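Local coordinates for DNA gyrase, B subunit, truncated (Myxococcus xanthus, PDB 3CWV), which probably catalyses ATP-dependent breakage, passage and rejoining of double-stranded DNA, as a member of the GyrB family of type II topoisomerases, at residues S251-F256 and L300-A305; G207-W212 and Q240-W245; G24-Y29 and A161-V166. All blocks are in the same frame, centred on the assembly; numbering follows the deposited sequence.

Overall arrangement
Contacts 1 and 2 belong to one buried layered unit: both use the five-stranded sheet, in which strands 237-245 and 300-307 are neighbours, and their centres lie about 9 Å apart. Contact 1 is strand on strand, so main-chain hydrogen bonds carry it and side chains fill the two faces; contact 2 is helix on sheet, held by small apolar groups with no hydrogen bond across. Strand 300-307 probably also bonds to strand 237-245 through its backbone, and Ile-303 packs on Val-209. Contact 3, about 31 Å from contact 1 between centres, is a surface contact between a loop running into helix 28-47 and the loop after strand 151-159; it combines one main-chain bond with apolar contacts.

Contact 1 of 3, residues S251-F256 and L300-A305; sequences STLLSF and LTAIVA
Leu-253 bends over Ala-302 on one face of the sheet: CG is anti to the backbone N (chi1 -174°), and chi2 (37°) then turns CD1 to 3.8 Å from Ala-302 CB. The methyl of alanine is short enough to act as the hollow for that bump. Beside this pair Val-304 and Ser-255 continue the same face, which helix 267-284 covers; the buried Ser-255 OG is satisfied by His-265 and Thr-262. Strands 252-257 and 300-307 run parallel, joined through that helix in a left-handed beta-alpha-beta crossover, the hallmark of the ribosomal S5 domain 2-like fold. Five N-H...O=C bonds knit the backbones; the one from Thr-252 N to Leu-300 O, at 2.8 Å, is nearly straight (173°).

On the other face the side chains of strand 252-257 grow from threonine to leucine to phenylalanine. Thr-252 and Thr-301 lie side by side and point the same way, their CG2 methyls 4.1 Å apart; beta-branched residues suit the extended backbone. Leu-254 CD2 comes next, 4.2 Å from Ile-303 CG1. Further on, Phe-256 presents the edge of its ring to Ile-303, CE2 lying 4.0 Å from CG2 of the isoleucine, and this same methyl rests 3.7 Å from Leu-254 O. Across from the bulky ring the partner is small, with Ala-305 CB 4.1 Å from Phe-256 CB. Ile-303 also reaches Val-209, Trp-212 and Leu-216 of helix 208-217.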
ATOM      1  N   SER A 251      12.607 -11.556  15.388  1.00 53.27           N
ATOM      2  CA  SER A 251      11.580 -12.058  14.481  1.00 50.55           C
ATOM      3  C   SER A 251      10.821 -10.858  13.939  1.00 47.79           C
ATOM      4  O   SER A 251      10.555  -9.914  14.677  1.00 44.71           O
ATOM      5  CB  SER A 251      10.619 -12.974  15.237  1.00 51.65           C
ATOM      6  OG  SER A 251       9.892 -13.814  14.353  1.00 53.66           O
ATOM      7  N   THR A 252      10.502 -10.885  12.648  1.00 44.54           N
ATOM      8  CA  THR A 252       9.724  -9.823  12.030  1.00 42.83           C
ATOM      9  C   THR A 252       8.598 -10.440  11.196  1.00 41.17           C
ATOM     10  O   THR A 252       8.842 -11.285  10.338  1.00 39.47           O
ATOM     11  CB  THR A 252      10.630  -8.901  11.167  1.00 43.62           C
ATOM     12  OG1 THR A 252      11.532  -8.190  12.026  1.00 46.23           O
ATOM     13  CG2 THR A 252       9.809  -7.895  10.356  1.00 42.45           C
ATOM     14  N   LEU A 253       7.360 -10.027  11.471  1.00 38.24           N
ATOM     15  CA  LEU A 253       6.210 -10.495  10.697  1.00 37.61           C
ATOM     16  C   LEU A 253       5.370  -9.280  10.295  1.00 36.60           C
ATOM     17  O   LEU A 253       4.749  -8.645  11.144  1.00 32.48           O
ATOM     18  CB  LEU A 253       5.394 -11.524  11.497  1.00 36.82           C
ATOM     19  CG  LEU A 253       4.216 -12.257  10.826  1.00 39.80           C
ATOM     20  CD1 LEU A 253       4.495 -12.575   9.384  1.00 38.67           C
ATOM     21  CD2 LEU A 253       3.860 -13.528  11.560  1.00 38.72           C
ATOM     22  N   LEU A 254       5.408  -8.940   9.005  1.00 33.19           N
ATOM     23  CA  LEU A 254       4.667  -7.797   8.458  1.00 32.90           C
ATOM     24  C   LEU A 254       3.540  -8.332   7.583  1.00 32.03           C
ATOM     25  O   LEU A 254       3.793  -9.132   6.680  1.00 31.90           O
ATOM     26  CB  LEU A 254       5.580  -6.972   7.553  1.00 30.96           C
ATOM     27  CG  LEU A 254       6.513  -5.860   8.060  1.00 39.99           C
ATOM     28  CD1 LEU A 254       6.773  -5.853   9.566  1.00 34.44           C
ATOM     29  CD2 LEU A 254       7.815  -5.817   7.236  1.00 34.30           C
ATOM     30  N   SER A 255       2.302  -7.913   7.844  1.00 26.81           N
ATOM     31  CA  SER A 255       1.192  -8.394   7.009  1.00 25.96           C
ATOM     32  C   SER A 255       0.371  -7.209   6.525  1.00 27.43           C
ATOM     33  O   SER A 255       0.313  -6.176   7.207  1.00 26.01           O
ATOM     34  CB  SER A 255       0.318  -9.394   7.750  1.00 25.81           C
ATOM     35  OG  SER A 255      -0.142  -8.862   8.963  1.00 29.63           O
ATOM     36  N   PHE A 256      -0.225  -7.356   5.342  1.00 24.64           N
ATOM     37  CA  PHE A 256      -0.943  -6.266   4.683  1.00 24.79           C
ATOM     38  C   PHE A 256      -2.201  -6.801   4.030  1.00 23.90           C
ATOM     39  O   PHE A 256      -2.231  -7.946   3.614  1.00 23.49           O
ATOM     40  CB  PHE A 256      -0.080  -5.645   3.569  1.00 24.71           C
ATOM     41  CG  PHE A 256       1.219  -5.075   4.057  1.00 23.97           C
ATOM     42  CD1 PHE A 256       1.323  -3.730   4.366  1.00 26.17           C
ATOM     43  CD2 PHE A 256       2.327  -5.903   4.242  1.00 25.05           C
ATOM     44  CE1 PHE A 256       2.525  -3.197   4.836  1.00 31.88           C
ATOM     45  CE2 PHE A 256       3.521  -5.404   4.734  1.00 25.76           C
ATOM     46  CZ  PHE A 256       3.632  -4.042   5.014  1.00 28.41           C
ATOM     47  N   LEU A 300      13.365 -15.326  11.760  1.00 37.62           N
ATOM     48  CA  LEU A 300      12.527 -15.158  10.560  1.00 37.44           C
ATOM     49  C   LEU A 300      12.078 -13.714  10.318  1.00 37.95           C
ATOM     50  O   LEU A 300      11.521 -13.066  11.211  1.00 39.65           O
ATOM     51  CB  LEU A 300      11.278 -16.048  10.625  1.00 36.31           C
ATOM     52  CG  LEU A 300      10.304 -15.988   9.434  1.00 35.71           C
ATOM     53  CD1 LEU A 300      11.016 -16.269   8.112  1.00 32.06           C
ATOM     54  CD2 LEU A 300       9.135 -16.930   9.614  1.00 35.10           C
ATOM     55  N   THR A 301      12.322 -13.226   9.107  1.00 38.61           N
ATOM     56  CA  THR A 301      11.649 -12.042   8.596  1.00 36.37           C
ATOM     57  C   THR A 301      10.644 -12.570   7.563  1.00 36.06           C
ATOM     58  O   THR A 301      11.028 -13.169   6.555  1.00 34.49           O
ATOM     59  CB  THR A 301      12.636 -11.029   7.963  1.00 37.63           C
ATOM     60  OG1 THR A 301      13.583 -10.589   8.947  1.00 34.68           O
ATOM     61  CG2 THR A 301      11.899  -9.791   7.395  1.00 37.25           C
ATOM     62  N   ALA A 302       9.353 -12.376   7.843  1.00 33.25           N
ATOM     63  CA  ALA A 302       8.286 -12.867   6.968  1.00 30.73           C
ATOM     64  C   ALA A 302       7.324 -11.723   6.616  1.00 32.40           C
ATOM     65  O   ALA A 302       7.021 -10.854   7.450  1.00 31.47           O
ATOM     66  CB  ALA A 302       7.529 -14.027   7.641  1.00 30.28           C
ATOM     67  N   ILE A 303       6.882 -11.709   5.363  1.00 30.51           N
ATOM     68  CA  ILE A 303       5.943 -10.705   4.893  1.00 28.50           C
ATOM     69  C   ILE A 303       4.812 -11.433   4.168  1.00 28.60           C
ATOM     70  O   ILE A 303       5.071 -12.298   3.319  1.00 27.15           O
ATOM     71  CB  ILE A 303       6.615  -9.711   3.911  1.00 26.76           C
ATOM     72  CG1 ILE A 303       7.879  -9.083   4.529  1.00 27.21           C
ATOM     73  CG2 ILE A 303       5.612  -8.613   3.485  1.00 27.29           C
ATOM     74  CD1 ILE A 303       8.753  -8.364   3.536  1.00 30.22           C
ATOM     75  N   VAL A 304       3.569 -11.092   4.519  1.00 27.50           N
ATOM     76  CA  VAL A 304       2.384 -11.702   3.920  1.00 26.35           C
ATOM     77  C   VAL A 304       1.395 -10.597   3.491  1.00 28.43           C
ATOM     78  O   VAL A 304       0.908  -9.861   4.326  1.00 26.12           O
ATOM     79  CB  VAL A 304       1.665 -12.645   4.930  1.00 27.78           C
ATOM     80  CG1 VAL A 304       0.397 -13.219   4.287  1.00 23.56           C
ATOM     81  CG2 VAL A 304       2.615 -13.776   5.451  1.00 26.46           C
ATOM     82  N   ALA A 305       1.109 -10.482   2.192  1.00 25.85           N
ATOM     83  CA  ALA A 305       0.273  -9.406   1.670  1.00 27.98           C
ATOM     84  C   ALA A 305      -0.857 -10.015   0.848  1.00 28.73           C
ATOM     85  O   ALA A 305      -0.605 -10.785  -0.078  1.00 29.32           O
ATOM     86  CB  ALA A 305       1.096  -8.449   0.769  1.00 23.82           C
TER

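Contact 2 of 3, residues G207-W212 and Q240-W245; sequences GGVAQW and QCALQW
Val-209 and Ala-210, in the first turn of helix 208-217, pack on Ala-242 of strand 237-245 in the alpha/beta layering of the S5-like domain, the family's transducer region. The five-stranded sheet has this helix on one face and helix 267-284 on the other. Alternation along the strand serves both: Gln-240 and Ala-242 direct CB toward helix 208-217, while Cys-241 and Leu-243 turn to the opposite face and touch Val-272 and Leu-276.

The short helical and strand segments approach to 7.0 Å at an angle of 24°, close for a helix on a sheet, and the small residues explain why. Ala-242 CB fits against the helix backbone itself, 3.5 Å from Val-209 O and 3.6 Å from Ala-210 CA. The two alanine methyls are 4.2 Å apart, so neither keeps the backbones at a distance.

Val-209 supplies the larger knob. Its chi1 of -65° sets CG1 anti to the carbonyl carbon, and it is the other branch, CG2, that meets the strand, 4.0 Å from Ala-242 CB and 4.3 Å from Gln-240 CB. A compact branched side chain can thus touch two residues of one face together, and it also reaches Leu-184 of helix 171-184. No hydrogen bond crosses the contact.

Gly-208, ahead of Val-209, has a positive phi (66°), a conformation that glycine adopts readily. Just before it, the turn is tied from within the segment: Gln-211, whose CB points away from the strand, reaches back, and its OE1 accepts a bond from Gly-207 N at 3.1 Å.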
ATOM      1  N   GLY A 207      10.735  -7.942  -7.948  1.00 35.02           N
ATOM      2  CA  GLY A 207      10.610  -9.125  -7.105  1.00 34.44           C
ATOM      3  C   GLY A 207       9.688  -8.953  -5.916  1.00 35.10           C
ATOM      4  O   GLY A 207       9.550  -9.861  -5.118  1.00 36.05           O
ATOM      5  N   GLY A 208       9.064  -7.783  -5.764  1.00 34.79           N
ATOM      6  CA  GLY A 208       8.019  -7.643  -4.742  1.00 28.94           C
ATOM      7  C   GLY A 208       8.456  -7.763  -3.285  1.00 30.50           C
ATOM      8  O   GLY A 208       9.507  -7.250  -2.885  1.00 27.99           O
ATOM      9  N   VAL A 209       7.654  -8.441  -2.479  1.00 29.20           N
ATOM     10  CA  VAL A 209       7.954  -8.532  -1.054  1.00 31.28           C
ATOM     11  C   VAL A 209       9.162  -9.454  -0.803  1.00 31.74           C
ATOM     12  O   VAL A 209       9.776  -9.390   0.257  1.00 30.55           O
ATOM     13  CB  VAL A 209       6.728  -8.941  -0.206  1.00 31.80           C
ATOM     14  CG1 VAL A 209       5.637  -7.855  -0.261  1.00 33.90           C
ATOM     15  CG2 VAL A 209       6.186 -10.322  -0.628  1.00 30.17           C
ATOM     16  N   ALA A 210       9.508 -10.284  -1.792  1.00 31.99           N
ATOM     17  CA  ALA A 210      10.719 -11.110  -1.712  1.00 34.60           C
ATOM     18  C   ALA A 210      11.951 -10.225  -1.797  1.00 36.38           C
ATOM     19  O   ALA A 210      12.905 -10.356  -1.009  1.00 36.54           O
ATOM     20  CB  ALA A 210      10.738 -12.142  -2.825  1.00 36.80           C
ATOM     21  N   GLN A 211      11.922  -9.299  -2.747  1.00 35.38           N
ATOM     22  CA  GLN A 211      13.031  -8.387  -2.907  1.00 36.77           C
ATOM     23  C   GLN A 211      13.148  -7.517  -1.651  1.00 37.58           C
ATOM     24  O   GLN A 211      14.254  -7.249  -1.181  1.00 38.06           O
ATOM     25  CB  GLN A 211      12.872  -7.577  -4.191  1.00 37.15           C
ATOM     26  CG  GLN A 211      13.989  -6.583  -4.482  1.00 37.26           C
ATOM     27  CD  GLN A 211      13.999  -6.150  -5.927  1.00 35.84           C
ATOM     28  OE1 GLN A 211      13.079  -6.455  -6.672  1.00 36.49           O
ATOM     29  NE2 GLN A 211      15.044  -5.434  -6.335  1.00 35.42           N
ATOM     30  N   TRP A 212      12.000  -7.141  -1.078  1.00 36.34           N
ATOM     31  CA  TRP A 212      11.929  -6.312   0.121  1.00 36.13           C
ATOM     32  C   TRP A 212      12.454  -7.041   1.350  1.00 36.23           C
ATOM     33  O   TRP A 212      13.100  -6.432   2.209  1.00 35.72           O
ATOM     34  CB  TRP A 212      10.471  -5.881   0.376  1.00 37.88           C
ATOM     35  CG  TRP A 212      10.253  -4.866   1.489  1.00 39.19           C
ATOM     36  CD1 TRP A 212      11.174  -3.992   1.994  1.00 42.24           C
ATOM     37  CD2 TRP A 212       9.016  -4.585   2.178  1.00 39.87           C
ATOM     38  NE1 TRP A 212      10.601  -3.218   2.982  1.00 45.26           N
ATOM     39  CE2 TRP A 212       9.279  -3.555   3.110  1.00 44.11           C
ATOM     40  CE3 TRP A 212       7.717  -5.109   2.101  1.00 38.01           C
ATOM     41  CZ2 TRP A 212       8.299  -3.044   3.966  1.00 39.91           C
ATOM     42  CZ3 TRP A 212       6.739  -4.598   2.945  1.00 39.31           C
ATOM     43  CH2 TRP A 212       7.038  -3.572   3.870  1.00 41.41           C
ATOM     44  N   GLN A 240       0.668 -12.819  -1.719  1.00 29.37           N
ATOM     45  CA  GLN A 240       2.109 -12.754  -1.977  1.00 30.73           C
ATOM     46  C   GLN A 240       2.795 -12.898  -0.637  1.00 31.85           C
ATOM     47  O   GLN A 240       2.398 -12.278   0.350  1.00 27.54           O
ATOM     48  CB  GLN A 240       2.498 -11.419  -2.598  1.00 33.62           C
ATOM     49  CG  GLN A 240       1.820 -11.103  -3.921  1.00 35.53           C
ATOM     50  CD  GLN A 240       1.996  -9.650  -4.316  1.00 42.81           C
ATOM     51  OE1 GLN A 240       1.214  -8.775  -3.912  1.00 41.95           O
ATOM     52  NE2 GLN A 240       3.027  -9.381  -5.117  1.00 37.22           N
ATOM     53  N   CYS A 241       3.827 -13.722  -0.590  1.00 33.21           N
ATOM     54  CA  CYS A 241       4.456 -14.049   0.655  1.00 31.93           C
ATOM     55  C   CYS A 241       5.975 -14.194   0.452  1.00 33.05           C
ATOM     56  O   CYS A 241       6.426 -14.660  -0.599  1.00 29.80           O
ATOM     57  CB  CYS A 241       3.833 -15.351   1.168  1.00 35.02           C
ATOM     58  SG  CYS A 241       4.575 -15.967   2.619  1.00 48.66           S
ATOM     59  N   ALA A 242       6.754 -13.765   1.442  1.00 30.02           N
ATOM     60  CA  ALA A 242       8.219 -13.987   1.429  1.00 32.53           C
ATOM     61  C   ALA A 242       8.685 -14.363   2.826  1.00 31.95           C
ATOM     62  O   ALA A 242       8.251 -13.759   3.803  1.00 31.20           O
ATOM     63  CB  ALA A 242       8.956 -12.749   0.957  1.00 31.85           C
ATOM     64  N   LEU A 243       9.584 -15.347   2.922  1.00 30.13           N
ATOM     65  CA  LEU A 243      10.151 -15.735   4.215  1.00 28.93           C
ATOM     66  C   LEU A 243      11.683 -15.811   4.120  1.00 30.52           C
ATOM     67  O   LEU A 243      12.231 -16.367   3.172  1.00 32.95           O
ATOM     68  CB  LEU A 243       9.592 -17.089   4.692  1.00 27.84           C
ATOM     69  CG  LEU A 243       8.067 -17.218   4.866  1.00 31.51           C
ATOM     70  CD1 LEU A 243       7.449 -17.817   3.608  1.00 36.56           C
ATOM     71  CD2 LEU A 243       7.761 -18.120   6.053  1.00 40.58           C
ATOM     72  N   GLN A 244      12.356 -15.281   5.126  1.00 31.20           N
ATOM     73  CA  GLN A 244      13.808 -15.204   5.112  1.00 35.18           C
ATOM     74  C   GLN A 244      14.327 -15.405   6.526  1.00 35.40           C
ATOM     75  O   GLN A 244      14.039 -14.597   7.411  1.00 35.69           O
ATOM     76  CB  GLN A 244      14.276 -13.838   4.570  1.00 34.64           C
ATOM     77  CG  GLN A 244      15.801 -13.648   4.618  1.00 35.11           C
ATOM     78  CD  GLN A 244      16.508 -14.597   3.676  1.00 35.62           C
ATOM     79  OE1 GLN A 244      16.316 -14.531   2.473  1.00 36.05           O
ATOM     80  NE2 GLN A 244      17.300 -15.512   4.228  1.00 37.43           N
ATOM     81  N   TRP A 245      15.079 -16.492   6.722  1.00 36.09           N
ATOM     82  CA  TRP A 245      15.696 -16.808   7.994  1.00 36.92           C
ATOM     83  C   TRP A 245      17.133 -16.328   8.022  1.00 38.90           C
ATOM     84  O   TRP A 245      17.847 -16.415   7.025  1.00 39.46           O
ATOM     85  CB  TRP A 245      15.670 -18.310   8.258  1.00 36.30           C
ATOM     86  CG  TRP A 245      14.353 -18.830   8.736  1.00 33.71           C
ATOM     87  CD1 TRP A 245      13.908 -18.883  10.025  1.00 35.71           C
ATOM     88  CD2 TRP A 245      13.318 -19.393   7.933  1.00 33.22           C
ATOM     89  NE1 TRP A 245      12.665 -19.456  10.076  1.00 33.36           N
ATOM     90  CE2 TRP A 245      12.273 -19.769   8.799  1.00 33.55           C
ATOM     91  CE3 TRP A 245      13.167 -19.611   6.561  1.00 33.93           C
ATOM     92  CZ2 TRP A 245      11.094 -20.348   8.342  1.00 32.11           C
ATOM     93  CZ3 TRP A 245      11.992 -20.193   6.108  1.00 33.58           C
ATOM     94  CH2 TRP A 245      10.973 -20.549   6.999  1.00 36.05           C
TER

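Contact 3 of 3, residues G24-Y29 and A161-V166; sequences GDVGEY and ATIFEV
Phe-164 lies against the backbone of Val-26, and its side chain can be followed outward along that loop. CB sits 4.0 Å from Val-26 O; the first torsion (chi1 -68°) sets CG anti to the carbonyl carbon; CD1 lies 3.7 Å from Val-26 O and about as near Val-26 CA, and CE1, further out, is 4.1 Å from Asp-25 O. A long ring side chain suits this place because one side of it, CD1 and CE1, can follow the main chain from Val-26 to Asp-25, while CG2 of the neighbouring Ile-163 lies over one ring face near the rim.

The 24-27 loop leads into helix 28-47 of what is probably the GHKL-type ATPase domain. Asp-25 makes an Asx turn, OD1 accepting from Gly-27 N and also from Gly-30 N, which fixes the approach to the helix; Gly-27 is the N-cap residue.

Glu-165 N of the other loop donates to Val-26 O at 2.8 Å. The valine side chain crosses that of Ile-163 at about a right angle, with its CG1 3.9 Å from Ile-163 CG2. Past the cap, Val-166 CG2 packs 3.7 Å from Glu-28 CB, while the Glu-28 carboxylate pairs with Arg-173.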
ATOM      1  N   GLY A  24      -8.289  10.649  11.327  1.00 23.90           N
ATOM      2  CA  GLY A  24      -7.744  10.033  12.553  1.00 27.30           C
ATOM      3  C   GLY A  24      -7.608  11.033  13.700  1.00 25.92           C
ATOM      4  O   GLY A  24      -8.041  10.788  14.829  1.00 26.11           O
ATOM      5  N   ASP A  25      -6.980  12.162  13.394  1.00 26.17           N
ATOM      6  CA  ASP A  25      -6.861  13.279  14.321  1.00 26.55           C
ATOM      7  C   ASP A  25      -6.430  14.489  13.502  1.00 26.29           C
ATOM      8  O   ASP A  25      -6.311  14.391  12.279  1.00 23.96           O
ATOM      9  CB  ASP A  25      -5.870  12.983  15.473  1.00 23.15           C
ATOM     10  CG  ASP A  25      -4.420  12.686  15.017  1.00 31.74           C
ATOM     11  OD1 ASP A  25      -3.803  13.351  14.145  1.00 26.66           O
ATOM     12  OD2 ASP A  25      -3.848  11.776  15.612  1.00 35.90           O
ATOM     13  N   VAL A  26      -6.227  15.625  14.168  1.00 23.26           N
ATOM     14  CA  VAL A  26      -5.676  16.809  13.490  1.00 22.71           C
ATOM     15  C   VAL A  26      -4.272  17.194  13.965  1.00 24.24           C
ATOM     16  O   VAL A  26      -3.851  18.359  13.833  1.00 23.56           O
ATOM     17  CB  VAL A  26      -6.652  18.041  13.523  1.00 21.86           C
ATOM     18  CG1 VAL A  26      -7.965  17.721  12.793  1.00 21.50           C
ATOM     19  CG2 VAL A  26      -6.907  18.540  14.967  1.00 24.36           C
ATOM     20  N   GLY A  27      -3.546  16.202  14.471  1.00 22.93           N
ATOM     21  CA  GLY A  27      -2.126  16.340  14.773  1.00 24.55           C
ATOM     22  C   GLY A  27      -1.260  15.699  13.695  1.00 26.85           C
ATOM     23  O   GLY A  27      -1.657  15.610  12.515  1.00 24.21           O
ATOM     24  N   GLU A  28      -0.085  15.232  14.095  1.00 26.59           N
ATOM     25  CA  GLU A  28       0.883  14.691  13.133  1.00 29.78           C
ATOM     26  C   GLU A  28       0.430  13.386  12.418  1.00 29.69           C
ATOM     27  O   GLU A  28       0.737  13.174  11.237  1.00 28.32           O
ATOM     28  CB  GLU A  28       2.267  14.562  13.797  1.00 34.76           C
ATOM     29  CG  GLU A  28       2.632  13.202  14.291  1.00 43.09           C
ATOM     30  CD  GLU A  28       4.065  12.868  13.933  1.00 60.27           C
ATOM     31  OE1 GLU A  28       4.588  11.858  14.444  1.00 64.54           O
ATOM     32  OE2 GLU A  28       4.667  13.620  13.126  1.00 67.64           O
ATOM     33  N   TYR A  29      -0.334  12.538  13.100  1.00 28.66           N
ATOM     34  CA  TYR A  29      -0.877  11.320  12.461  1.00 31.12           C
ATOM     35  C   TYR A  29      -1.850  11.669  11.307  1.00 28.05           C
ATOM     36  O   TYR A  29      -1.720  11.146  10.199  1.00 27.68           O
ATOM     37  CB  TYR A  29      -1.576  10.464  13.536  1.00 32.45           C
ATOM     38  CG  TYR A  29      -2.394   9.254  13.086  1.00 40.03           C
ATOM     39  CD1 TYR A  29      -1.857   7.958  13.162  1.00 42.87           C
ATOM     40  CD2 TYR A  29      -3.727   9.393  12.669  1.00 39.20           C
ATOM     41  CE1 TYR A  29      -2.613   6.836  12.791  1.00 47.99           C
ATOM     42  CE2 TYR A  29      -4.484   8.281  12.303  1.00 46.35           C
ATOM     43  CZ  TYR A  29      -3.928   7.013  12.369  1.00 46.22           C
ATOM     44  OH  TYR A  29      -4.684   5.923  11.989  1.00 47.12           O
ATOM     45  N   ALA A 161      -3.929  25.050   7.193  1.00 25.74           N
ATOM     46  CA  ALA A 161      -3.295  25.523   8.435  1.00 27.53           C
ATOM     47  C   ALA A 161      -4.275  25.949   9.536  1.00 25.39           C
ATOM     48  O   ALA A 161      -3.873  26.113  10.686  1.00 30.46           O
ATOM     49  CB  ALA A 161      -2.330  26.669   8.126  1.00 25.30           C
ATOM     50  N   THR A 162      -5.538  26.158   9.198  1.00 25.92           N
ATOM     51  CA  THR A 162      -6.553  26.468  10.214  1.00 27.46           C
ATOM     52  C   THR A 162      -7.105  25.188  10.871  1.00 31.24           C
ATOM     53  O   THR A 162      -7.833  25.253  11.852  1.00 30.05           O
ATOM     54  CB  THR A 162      -7.750  27.321   9.677  1.00 30.10           C
ATOM     55  OG1 THR A 162      -8.504  26.586   8.693  1.00 24.88           O
ATOM     56  CG2 THR A 162      -7.268  28.631   9.054  1.00 24.98           C
ATOM     57  N   ILE A 163      -6.751  24.035  10.316  1.00 27.44           N
ATOM     58  CA  ILE A 163      -7.305  22.771  10.796  1.00 27.28           C
ATOM     59  C   ILE A 163      -6.240  21.988  11.541  1.00 26.92           C
ATOM     60  O   ILE A 163      -6.476  21.479  12.635  1.00 27.86           O
ATOM     61  CB  ILE A 163      -7.870  21.913   9.618  1.00 26.98           C
ATOM     62  CG1 ILE A 163      -9.069  22.615   8.964  1.00 26.16           C
ATOM     63  CG2 ILE A 163      -8.222  20.467  10.092  1.00 24.06           C
ATOM     64  CD1 ILE A 163      -9.730  21.841   7.799  1.00 32.60           C
ATOM     65  N   PHE A 164      -5.076  21.844  10.931  1.00 24.41           N
ATOM     66  CA  PHE A 164      -4.044  20.984  11.493  1.00 27.36           C
ATOM     67  C   PHE A 164      -3.123  21.691  12.460  1.00 29.99           C
ATOM     68  O   PHE A 164      -2.777  22.848  12.257  1.00 29.84           O
ATOM     69  CB  PHE A 164      -3.240  20.300  10.404  1.00 25.53           C
ATOM     70  CG  PHE A 164      -4.050  19.298   9.659  1.00 29.84           C
ATOM     71  CD1 PHE A 164      -4.217  18.008  10.184  1.00 22.35           C
ATOM     72  CD2 PHE A 164      -4.732  19.669   8.496  1.00 20.92           C
ATOM     73  CE1 PHE A 164      -5.041  17.084   9.529  1.00 27.91           C
ATOM     74  CE2 PHE A 164      -5.553  18.751   7.835  1.00 23.16           C
ATOM     75  CZ  PHE A 164      -5.689  17.456   8.357  1.00 23.95           C
ATOM     76  N   GLU A 165      -2.742  20.960  13.498  1.00 30.70           N
ATOM     77  CA  GLU A 165      -1.953  21.487  14.622  1.00 37.53           C
ATOM     78  C   GLU A 165      -0.477  21.531  14.288  1.00 37.78           C
ATOM     79  O   GLU A 165       0.252  22.346  14.830  1.00 37.59           O
ATOM     80  CB  GLU A 165      -2.167  20.590  15.842  1.00 36.46           C
ATOM     81  CG  GLU A 165      -1.581  21.107  17.146  1.00 45.07           C
ATOM     82  CD  GLU A 165      -1.382  20.010  18.199  1.00 45.81           C
ATOM     83  OE1 GLU A 165      -0.831  18.916  17.880  1.00 53.94           O
ATOM     84  OE2 GLU A 165      -1.762  20.261  19.366  1.00 57.18           O
ATOM     85  N   VAL A 166      -0.026  20.633  13.407  1.00 37.01           N
ATOM     86  CA  VAL A 166       1.359  20.638  12.949  1.00 38.28           C
ATOM     87  C   VAL A 166       1.302  20.514  11.432  1.00 36.51           C
ATOM     88  O   VAL A 166       0.361  19.920  10.892  1.00 35.29           O
ATOM     89  CB  VAL A 166       2.194  19.475  13.562  1.00 39.86           C
ATOM     90  CG1 VAL A 166       2.498  19.725  15.056  1.00 41.65           C
ATOM     91  CG2 VAL A 166       1.468  18.164  13.407  1.00 38.15           C
TER